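Local coordinates for variant surface glycoprotein MITAT 1.1 (Trypanosoma brucei brucei, PDB 5LY9) that forms the dense protective coat on the parasite surface, whose antigenically distinct variants let the trypanosome evade the host immune response, at the interface of chains A and B. Sequence-based numbering; all coordinates share one arbitrary frame. Chains: chain A/B, Variant surface glycoprotein MITAT 1.1.

Contact 1: the interface of chains A and B. Residues chain A 47, 347, 351, 354; chain B 50, 66, 69-70, 284.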
ATOM      1  N   TYR A  47       9.476 -20.803 -15.517  1.00 20.74           N
ATOM      2  CA  TYR A  47       8.587 -21.820 -16.078  1.00 20.81           C
ATOM      3  C   TYR A  47       9.035 -22.266 -17.488  1.00 20.28           C
ATOM      4  O   TYR A  47       9.049 -23.439 -17.804  1.00 20.70           O
ATOM      5  CB  TYR A  47       7.153 -21.355 -16.106  1.00 20.77           C
ATOM      6  CG  TYR A  47       6.345 -21.509 -14.852  1.00 21.02           C
ATOM      7  CD1 TYR A  47       6.326 -22.695 -14.158  1.00 23.07           C
ATOM      8  CD2 TYR A  47       5.467 -20.532 -14.435  1.00 22.40           C
ATOM      9  CE1 TYR A  47       5.576 -22.863 -12.982  1.00 23.15           C
ATOM     10  CE2 TYR A  47       4.693 -20.713 -13.289  1.00 22.86           C
ATOM     11  CZ  TYR A  47       4.746 -21.880 -12.578  1.00 21.77           C
ATOM     12  OH  TYR A  47       3.918 -22.115 -11.494  1.00 21.60           O
ATOM     13  N   GLY A 347       2.252 -22.533 -15.854  1.00 21.65           N
ATOM     14  CA  GLY A 347       2.081 -23.526 -14.793  1.00 20.61           C
ATOM     15  C   GLY A 347       1.359 -24.802 -15.241  1.00 21.89           C
ATOM     16  O   GLY A 347       1.783 -25.917 -14.897  1.00 21.85           O
ATOM     17  N   SER A 351       3.057 -28.497 -15.522  1.00 22.24           N
ATOM     18  CA  SER A 351       2.421 -29.636 -14.846  1.00 23.22           C
ATOM     19  C   SER A 351       2.252 -30.847 -15.769  1.00 24.22           C
ATOM     20  O   SER A 351       2.526 -31.970 -15.384  1.00 24.08           O
ATOM     21  CB  SER A 351       1.097 -29.201 -14.277  1.00 22.97           C
ATOM     22  OG  SER A 351       1.242 -28.107 -13.365  1.00 22.62           O
ATOM     23  N   GLU A 354       5.748 -32.402 -16.606  1.00 28.29           N
ATOM     24  CA  GLU A 354       6.300 -33.201 -15.485  1.00 28.62           C
ATOM     25  C   GLU A 354       5.618 -34.649 -15.444  1.00 29.91           C
ATOM     26  O   GLU A 354       6.258 -35.679 -15.052  1.00 30.09           O
ATOM     27  CB  GLU A 354       6.185 -32.518 -14.131  1.00 30.89           C
ATOM     28  CG  GLU A 354       7.052 -31.254 -13.848  1.00 30.51           C
ATOM     29  CD  GLU A 354       6.827 -30.576 -12.422  1.00 32.55           C
ATOM     30  OE1 GLU A 354       5.900 -30.966 -11.634  1.00 29.16           O
ATOM     31  OE2 GLU A 354       7.578 -29.573 -12.096  1.00 34.92           O
TER
ATOM     32  N   SER B  50       6.050 -30.941  -6.947  1.00 20.01           N
ATOM     33  CA  SER B  50       7.013 -31.039  -8.072  1.00 20.08           C
ATOM     34  C   SER B  50       8.299 -31.786  -7.780  1.00 20.56           C
ATOM     35  O   SER B  50       8.788 -32.587  -8.602  1.00 20.84           O
ATOM     36  CB  SER B  50       7.396 -29.653  -8.573  1.00 21.06           C
ATOM     37  OG  SER B  50       6.230 -28.885  -8.885  1.00 22.90           O
ATOM     38  N   THR B  66       0.118 -35.162  -9.931  1.00 22.89           N
ATOM     39  CA  THR B  66       0.156 -34.184 -11.058  1.00 22.28           C
ATOM     40  C   THR B  66      -1.014 -33.196 -10.901  1.00 22.15           C
ATOM     41  O   THR B  66      -0.898 -31.990 -11.072  1.00 22.24           O
ATOM     42  CB  THR B  66       0.029 -34.870 -12.417  1.00 22.54           C
ATOM     43  OG1 THR B  66       1.176 -35.699 -12.612  1.00 24.82           O
ATOM     44  CG2 THR B  66      -0.117 -33.897 -13.600  1.00 24.02           C
ATOM     45  N   ARG B  69      -0.327 -30.776  -7.990  1.00 21.60           N
ATOM     46  CA  ARG B  69       0.724 -29.857  -8.425  1.00 22.14           C
ATOM     47  C   ARG B  69       0.159 -28.791  -9.318  1.00 21.40           C
ATOM     48  O   ARG B  69       0.422 -27.603  -9.116  1.00 21.13           O
ATOM     49  CB  ARG B  69       1.818 -30.670  -9.156  1.00 22.26           C
ATOM     50  CG  ARG B  69       2.980 -29.823  -9.645  1.00 23.90           C
ATOM     51  CD  ARG B  69       3.089 -29.540 -11.167  1.00 25.61           C
ATOM     52  NE  ARG B  69       4.305 -28.740 -11.245  1.00 27.39           N
ATOM     53  CZ  ARG B  69       4.467 -27.364 -11.220  1.00 30.47           C
ATOM     54  NH1 ARG B  69       5.734 -26.840 -10.886  1.00 28.71           N
ATOM     55  NH2 ARG B  69       3.551 -26.491 -11.778  1.00 28.77           N
ATOM     56  N   GLY B  70      -0.591 -29.194 -10.327  1.00 20.28           N
ATOM     57  CA  GLY B  70      -1.294 -28.282 -11.206  1.00 20.88           C
ATOM     58  C   GLY B  70      -2.261 -27.362 -10.486  1.00 20.85           C
ATOM     59  O   GLY B  70      -2.362 -26.173 -10.781  1.00 20.67           O
ATOM     60  N   LEU B 284      -5.681 -31.873 -17.636  1.00 38.03           N
ATOM     61  CA  LEU B 284      -4.471 -32.676 -17.481  1.00 36.19           C
ATOM     62  C   LEU B 284      -4.702 -34.196 -17.574  1.00 36.90           C
ATOM     63  O   LEU B 284      -3.800 -34.923 -17.967  1.00 35.36           O
ATOM     64  CB  LEU B 284      -3.841 -32.377 -16.155  1.00 34.82           C
ATOM     65  CG  LEU B 284      -3.202 -31.031 -15.917  1.00 35.32           C
ATOM     66  CD1 LEU B 284      -2.719 -30.880 -14.494  1.00 33.91           C
ATOM     67  CD2 LEU B 284      -2.034 -30.830 -16.878  1.00 37.44           C
TER
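B:Arg69, on helix 62-114 of one subunit, reaches between A:Glu354 and A:Ser351 on helix 343-367 of the other and bonds to both. Its NE, the inner guanidinium nitrogen, lies 2.8 Å from the carboxylate oxygen OE1 of A:Glu354, a hydrogen-bonded salt bridge. The two side chains cross at about a right angle, their flat ends turned 85° apart, and the N-H comes down on OE1 from above the carboxylate plane. At the other end of the guanidinium, NH2 donates within its own plane, over 3.2 Å, to the hydroxyl OG of A:Ser351. That hydroxyl in turn donates to the backbone carbonyl O of A:Gly347, 2.7 Å from OG, one turn back in the same helix. A:Ser351 OG stands beside its backbone N (chi1 -58°), which suits it to both bonds. The tight part is here: A:Ser351 loses 59 Å² of surface, and its CB packs 3.7 Å from CD of B:Arg69 and 4.0 Å from CA of B:Gly70. The margins are looser. B:Leu284 reaches A:Ser351 CB with CD1 only at 4.2 Å, the methyl B:Thr66 CG2 faces A:Ser351 O at 3.7 Å, and the hydroxyl of B:Ser50 makes no more than a weak bond to A:Glu354. The site fastens helix 343-367, the last of this N-terminal VSG domain, to a long helix of its partner, joining two chains at the dimer end where these last helices project.

Contact 2: the interface of chains A and B. Residues chain A 115, 121, 123, 190, 192, 201; chain B 192, 201.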
ATOM      1  N   LEU A 115     -13.210  31.615   5.666  1.00 23.97           N
ATOM      2  CA  LEU A 115     -13.304  32.760   6.560  1.00 23.80           C
ATOM      3  C   LEU A 115     -13.337  34.056   5.762  1.00 26.03           C
ATOM      4  O   LEU A 115     -12.494  34.923   5.884  1.00 29.19           O
ATOM      5  CB  LEU A 115     -12.176  32.747   7.596  1.00 23.44           C
ATOM      6  CG  LEU A 115     -12.096  31.573   8.539  1.00 24.04           C
ATOM      7  CD1 LEU A 115     -10.842  31.631   9.439  1.00 24.76           C
ATOM      8  CD2 LEU A 115     -13.401  31.488   9.353  1.00 26.92           C
ATOM      9  N   ASN A 121     -13.244  40.634   6.033  1.00 24.92           N
ATOM     10  CA  ASN A 121     -12.671  39.318   6.376  1.00 24.92           C
ATOM     11  C   ASN A 121     -12.351  38.580   5.120  1.00 24.83           C
ATOM     12  O   ASN A 121     -13.253  38.131   4.388  1.00 25.05           O
ATOM     13  CB  ASN A 121     -13.631  38.521   7.264  1.00 24.26           C
ATOM     14  CG  ASN A 121     -14.099  39.335   8.476  1.00 25.57           C
ATOM     15  OD1 ASN A 121     -13.446  39.363   9.556  1.00 24.31           O
ATOM     16  ND2 ASN A 121     -15.239  40.037   8.311  1.00 25.57           N
ATOM     17  N   CYS A 123      -9.132  35.765   3.858  1.00 24.52           N
ATOM     18  CA  CYS A 123      -7.887  35.094   4.307  1.00 25.40           C
ATOM     19  C   CYS A 123      -6.952  34.575   3.206  1.00 25.25           C
ATOM     20  O   CYS A 123      -5.720  34.506   3.371  1.00 27.60           O
ATOM     21  CB  CYS A 123      -8.208  33.973   5.295  1.00 26.72           C
ATOM     22  SG  CYS A 123      -8.726  34.484   6.931  1.00 27.72           S
ATOM     23  N   CYS A 190      -7.524  38.981   8.134  1.00 24.30           N
ATOM     24  CA  CYS A 190      -7.682  37.567   8.478  1.00 24.48           C
ATOM     25  C   CYS A 190      -7.177  37.486   9.902  1.00 25.44           C
ATOM     26  O   CYS A 190      -5.956  37.283  10.143  1.00 25.37           O
ATOM     27  CB  CYS A 190      -6.820  36.758   7.527  1.00 25.27           C
ATOM     28  SG  CYS A 190      -6.986  34.971   7.830  1.00 25.66           S
ATOM     29  N   LEU A 192      -7.551  35.243  12.032  1.00 23.96           N
ATOM     30  CA  LEU A 192      -7.084  33.907  12.434  1.00 23.99           C
ATOM     31  C   LEU A 192      -5.564  33.904  12.442  1.00 24.74           C
ATOM     32  O   LEU A 192      -4.953  33.158  13.193  1.00 23.03           O
ATOM     33  CB  LEU A 192      -7.597  32.818  11.527  1.00 25.91           C
ATOM     34  CG  LEU A 192      -7.296  31.389  12.049  1.00 27.66           C
ATOM     35  CD1 LEU A 192      -8.009  31.111  13.371  1.00 30.56           C
ATOM     36  CD2 LEU A 192      -7.588  30.357  11.010  1.00 27.98           C
ATOM     37  N   TYR A 201      -7.367  37.356  16.526  1.00 23.81           N
ATOM     38  CA  TYR A 201      -8.429  36.438  16.832  1.00 23.85           C
ATOM     39  C   TYR A 201      -8.987  36.530  18.264  1.00 24.90           C
ATOM     40  O   TYR A 201     -10.178  36.714  18.422  1.00 26.68           O
ATOM     41  CB  TYR A 201      -8.017  35.001  16.465  1.00 23.71           C
ATOM     42  CG  TYR A 201      -8.955  33.944  17.038  1.00 23.75           C
ATOM     43  CD1 TYR A 201     -10.106  33.616  16.361  1.00 24.65           C
ATOM     44  CD2 TYR A 201      -8.753  33.394  18.316  1.00 24.40           C
ATOM     45  CE1 TYR A 201     -11.009  32.703  16.912  1.00 25.89           C
ATOM     46  CE2 TYR A 201      -9.626  32.459  18.864  1.00 23.49           C
ATOM     47  CZ  TYR A 201     -10.768  32.153  18.188  1.00 24.85           C
ATOM     48  OH  TYR A 201     -11.618  31.222  18.678  1.00 25.87           O
TER
ATOM     49  N   LEU B 192     -14.175  30.993  16.877  1.00 25.96           N
ATOM     50  CA  LEU B 192     -14.059  30.275  15.588  1.00 25.05           C
ATOM     51  C   LEU B 192     -15.335  29.525  15.282  1.00 26.49           C
ATOM     52  O   LEU B 192     -15.683  29.354  14.075  1.00 25.91           O
ATOM     53  CB  LEU B 192     -12.863  29.366  15.588  1.00 24.45           C
ATOM     54  CG  LEU B 192     -12.486  28.789  14.206  1.00 25.23           C
ATOM     55  CD1 LEU B 192     -12.069  29.869  13.241  1.00 25.92           C
ATOM     56  CD2 LEU B 192     -11.373  27.823  14.347  1.00 26.13           C
ATOM     57  N   TYR B 201     -16.415  35.088  15.211  1.00 26.48           N
ATOM     58  CA  TYR B 201     -15.097  35.347  14.574  1.00 24.88           C
ATOM     59  C   TYR B 201     -14.952  36.636  13.819  1.00 25.44           C
ATOM     60  O   TYR B 201     -13.994  37.355  14.036  1.00 24.59           O
ATOM     61  CB  TYR B 201     -14.652  34.105  13.763  1.00 25.63           C
ATOM     62  CG  TYR B 201     -13.484  34.376  12.886  1.00 25.86           C
ATOM     63  CD1 TYR B 201     -12.177  34.318  13.379  1.00 26.36           C
ATOM     64  CD2 TYR B 201     -13.663  34.803  11.590  1.00 26.62           C
ATOM     65  CE1 TYR B 201     -11.093  34.639  12.595  1.00 26.17           C
ATOM     66  CE2 TYR B 201     -12.599  35.137  10.784  1.00 25.86           C
ATOM     67  CZ  TYR B 201     -11.316  35.041  11.248  1.00 26.07           C
ATOM     68  OH  TYR B 201     -10.294  35.353  10.433  1.00 25.53           O
TER
HETATM   69  O   HOH W   1     -11.096  36.404   8.068  1.00 24.57           O
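Chi1 of 169° in B:Tyr201 and 167° in A:Tyr201 sends each ring away from its own backbone N and across to the other chain, while chi2 of 84° in both turns the ring so that its edge leads. The side chains cross at about a right angle, but the ring planes are only modestly tilted and meet edge to edge, CD1 of A:Tyr201 lying 3.7 Å from CD1 of B:Tyr201. Each phenol hydroxyl accepts a hydrogen bond from a backbone amide of the opposite chain: A:Leu192 N is 3.2 Å from B:Tyr201 OH, and B:Leu192 N is 3.1 Å from A:Tyr201 OH. Both amides lie in the plane of the ring they serve. B:Tyr201 OH also bonds to the O of water 1 at 2.7 Å, and the water O continues to the carbonyl O of A:Leu115 at 3.0 Å. A:Leu115 crosses the same tyrosine, its CD1 3.9 Å from the ring carbon CZ, and helps bury 77 Å² of B:Tyr201. Behind the hydroxyl, the disulfide of A:Cys123 and A:Cys190 ties together the loops that form this pocket, and A:Leu192 follows closely in a short 3-10 helix, 191-193. The exchanged tyrosines clasp the subunits' loop regions at the dimer end remote from helices 343-367 and 343-366.

Contact 3: the interface of chains A and B. Residues chain A 69, 350, 354; chain B 50, 53, 69, 350, 354.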
ATOM      1  N   ARG A  69      17.396 -21.849 -15.026  1.00 19.91           N
ATOM      2  CA  ARG A  69      16.112 -22.150 -14.344  1.00 20.77           C
ATOM      3  C   ARG A  69      16.259 -21.827 -12.878  1.00 20.89           C
ATOM      4  O   ARG A  69      15.390 -21.205 -12.294  1.00 19.76           O
ATOM      5  CB  ARG A  69      15.804 -23.609 -14.568  1.00 21.51           C
ATOM      6  CG  ARG A  69      14.546 -24.132 -13.856  1.00 22.34           C
ATOM      7  CD  ARG A  69      14.845 -25.054 -12.698  1.00 22.74           C
ATOM      8  NE  ARG A  69      13.577 -25.598 -12.233  1.00 23.64           N
ATOM      9  CZ  ARG A  69      12.955 -26.652 -12.761  1.00 24.15           C
ATOM     10  NH1 ARG A  69      13.491 -27.421 -13.706  1.00 23.24           N
ATOM     11  NH2 ARG A  69      11.758 -26.941 -12.332  1.00 24.99           N
ATOM     12  N   LEU A 350       3.819 -26.770 -17.603  1.00 22.34           N
ATOM     13  CA  LEU A 350       4.823 -27.451 -16.794  1.00 22.75           C
ATOM     14  C   LEU A 350       4.235 -28.657 -16.083  1.00 22.37           C
ATOM     15  O   LEU A 350       4.878 -29.731 -16.077  1.00 22.28           O
ATOM     16  CB  LEU A 350       5.518 -26.566 -15.825  1.00 21.70           C
ATOM     17  CG  LEU A 350       6.618 -27.231 -14.991  1.00 20.92           C
ATOM     18  CD1 LEU A 350       7.685 -27.831 -15.947  1.00 21.81           C
ATOM     19  CD2 LEU A 350       7.235 -26.214 -14.064  1.00 21.77           C
ATOM     20  N   GLU A 354       5.748 -32.402 -16.606  1.00 28.29           N
ATOM     21  CA  GLU A 354       6.300 -33.201 -15.485  1.00 28.62           C
ATOM     22  C   GLU A 354       5.618 -34.649 -15.444  1.00 29.91           C
ATOM     23  O   GLU A 354       6.258 -35.679 -15.052  1.00 30.09           O
ATOM     24  CB  GLU A 354       6.185 -32.518 -14.131  1.00 30.89           C
ATOM     25  CG  GLU A 354       7.052 -31.254 -13.848  1.00 30.51           C
ATOM     26  CD  GLU A 354       6.827 -30.576 -12.422  1.00 32.55           C
ATOM     27  OE1 GLU A 354       5.900 -30.966 -11.634  1.00 29.16           O
ATOM     28  OE2 GLU A 354       7.578 -29.573 -12.096  1.00 34.92           O
TER
ATOM     29  N   SER B  50       6.050 -30.941  -6.947  1.00 20.01           N
ATOM     30  CA  SER B  50       7.013 -31.039  -8.072  1.00 20.08           C
ATOM     31  C   SER B  50       8.299 -31.786  -7.780  1.00 20.56           C
ATOM     32  O   SER B  50       8.788 -32.587  -8.602  1.00 20.84           O
ATOM     33  CB  SER B  50       7.396 -29.653  -8.573  1.00 21.06           C
ATOM     34  OG  SER B  50       6.230 -28.885  -8.885  1.00 22.90           O
ATOM     35  N   LEU B  53       7.616 -35.513  -7.399  1.00 21.89           N
ATOM     36  CA  LEU B  53       7.543 -36.127  -8.722  1.00 22.10           C
ATOM     37  C   LEU B  53       8.898 -36.289  -9.400  1.00 21.81           C
ATOM     38  O   LEU B  53       9.225 -37.347 -10.002  1.00 22.74           O
ATOM     39  CB  LEU B  53       6.628 -35.334  -9.618  1.00 22.32           C
ATOM     40  CG  LEU B  53       5.153 -35.487  -9.237  1.00 25.49           C
ATOM     41  CD1 LEU B  53       4.277 -34.566 -10.058  1.00 27.30           C
ATOM     42  CD2 LEU B  53       4.667 -36.913  -9.378  1.00 27.47           C
ATOM     43  N   ARG B  69      -0.327 -30.776  -7.990  1.00 21.60           N
ATOM     44  CA  ARG B  69       0.724 -29.857  -8.425  1.00 22.14           C
ATOM     45  C   ARG B  69       0.159 -28.791  -9.318  1.00 21.40           C
ATOM     46  O   ARG B  69       0.422 -27.603  -9.116  1.00 21.13           O
ATOM     47  CB  ARG B  69       1.818 -30.670  -9.156  1.00 22.26           C
ATOM     48  CG  ARG B  69       2.980 -29.823  -9.645  1.00 23.90           C
ATOM     49  CD  ARG B  69       3.089 -29.540 -11.167  1.00 25.61           C
ATOM     50  NE  ARG B  69       4.305 -28.740 -11.245  1.00 27.39           N
ATOM     51  CZ  ARG B  69       4.467 -27.364 -11.220  1.00 30.47           C
ATOM     52  NH1 ARG B  69       5.734 -26.840 -10.886  1.00 28.71           N
ATOM     53  NH2 ARG B  69       3.551 -26.491 -11.778  1.00 28.77           N
ATOM     54  N   LEU B 350      14.119 -28.144  -6.326  1.00 20.41           N
ATOM     55  CA  LEU B 350      13.530 -28.580  -7.586  1.00 19.80           C
ATOM     56  C   LEU B 350      14.546 -28.485  -8.743  1.00 20.45           C
ATOM     57  O   LEU B 350      14.691 -29.402  -9.567  1.00 22.12           O
ATOM     58  CB  LEU B 350      12.261 -27.856  -7.890  1.00 19.29           C
ATOM     59  CG  LEU B 350      11.527 -28.319  -9.153  1.00 18.44           C
ATOM     60  CD1 LEU B 350      11.126 -29.783  -9.120  1.00 19.63           C
ATOM     61  CD2 LEU B 350      10.329 -27.463  -9.360  1.00 18.84           C
ATOM     62  N   GLU B 354      15.468 -31.849 -10.872  1.00 24.44           N
ATOM     63  CA  GLU B 354      15.196 -31.954 -12.282  1.00 27.07           C
ATOM     64  C   GLU B 354      16.483 -32.221 -13.097  1.00 26.57           C
ATOM     65  O   GLU B 354      16.418 -32.963 -14.052  1.00 28.57           O
ATOM     66  CB  GLU B 354      14.450 -30.746 -12.792  1.00 27.62           C
ATOM     67  CG  GLU B 354      13.044 -30.620 -12.176  1.00 29.27           C
ATOM     68  CD  GLU B 354      12.057 -31.731 -12.633  1.00 30.38           C
ATOM     69  OE1 GLU B 354      10.853 -31.558 -12.411  1.00 29.21           O
ATOM     70  OE2 GLU B 354      12.472 -32.823 -13.078  1.00 31.78           O
TER
HETATM   71  O   HOH W   2       9.994 -29.222 -13.003  1.00 31.49           O
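This is a two-fold homodimer interface between helices, in which charged groups and a shared water join the two VSG subunits where their 343-367 and 343-366 helices come together. A:Arg69 reaches over B:Leu350 and B:Glu354. Its NH2 lies 3.3 Å from the methyl CD2 of B:Leu350, and its NH1 is 3.6 Å from CG of B:Glu354, so aliphatic groups support the guanidinium. A:Arg69 NH2 bonds to the O of water 2 at 3.0 Å, with the water in the guanidinium plane. Water 2 also binds A:Glu354 OE2 and B:Glu354 OE1, each carboxylate oxygen 2.6 Å from the water O. Bridging two carboxylates beside an arginine, it probably eases their mutual repulsion. The glutamates differ in shape: A:Glu354 runs extended (chi2 178°) towards B:Arg69, whereas B:Glu354 bends at chi2 -68° and brings OE1 to the water. The local contacts therefore depart from strict symmetry. On the other flank A:Leu350 covers one face of the B:Arg69 guanidinium, its CD2 3.6 Å from NH1, while B:Leu53 lies more loosely near A:Glu354. The residues come from helices 24-55 and 62-114 as well as the domain's last helices, placing the site within the helical bundle, near the end from which these last helices project.

Contacts 1 and 3 are neighbouring parts of one patch: their C-alpha centres lie about 7 Å apart, and they share A:Glu354, B:Ser50 and B:Arg69, so the same salt bridge belongs to both. Contact 2 is about 70 Å from contact 1 and about 72 Å from contact 3, measured between C-alpha centres. In chain A, helix 62-114 links the two ends, carrying A:Arg69 near its start and leading at its finish towards A:Leu115 in contact 2. The subunits are thus fastened at widely separated points along the elongated dimer, by loops at one end and helices at the other, which probably limits splaying.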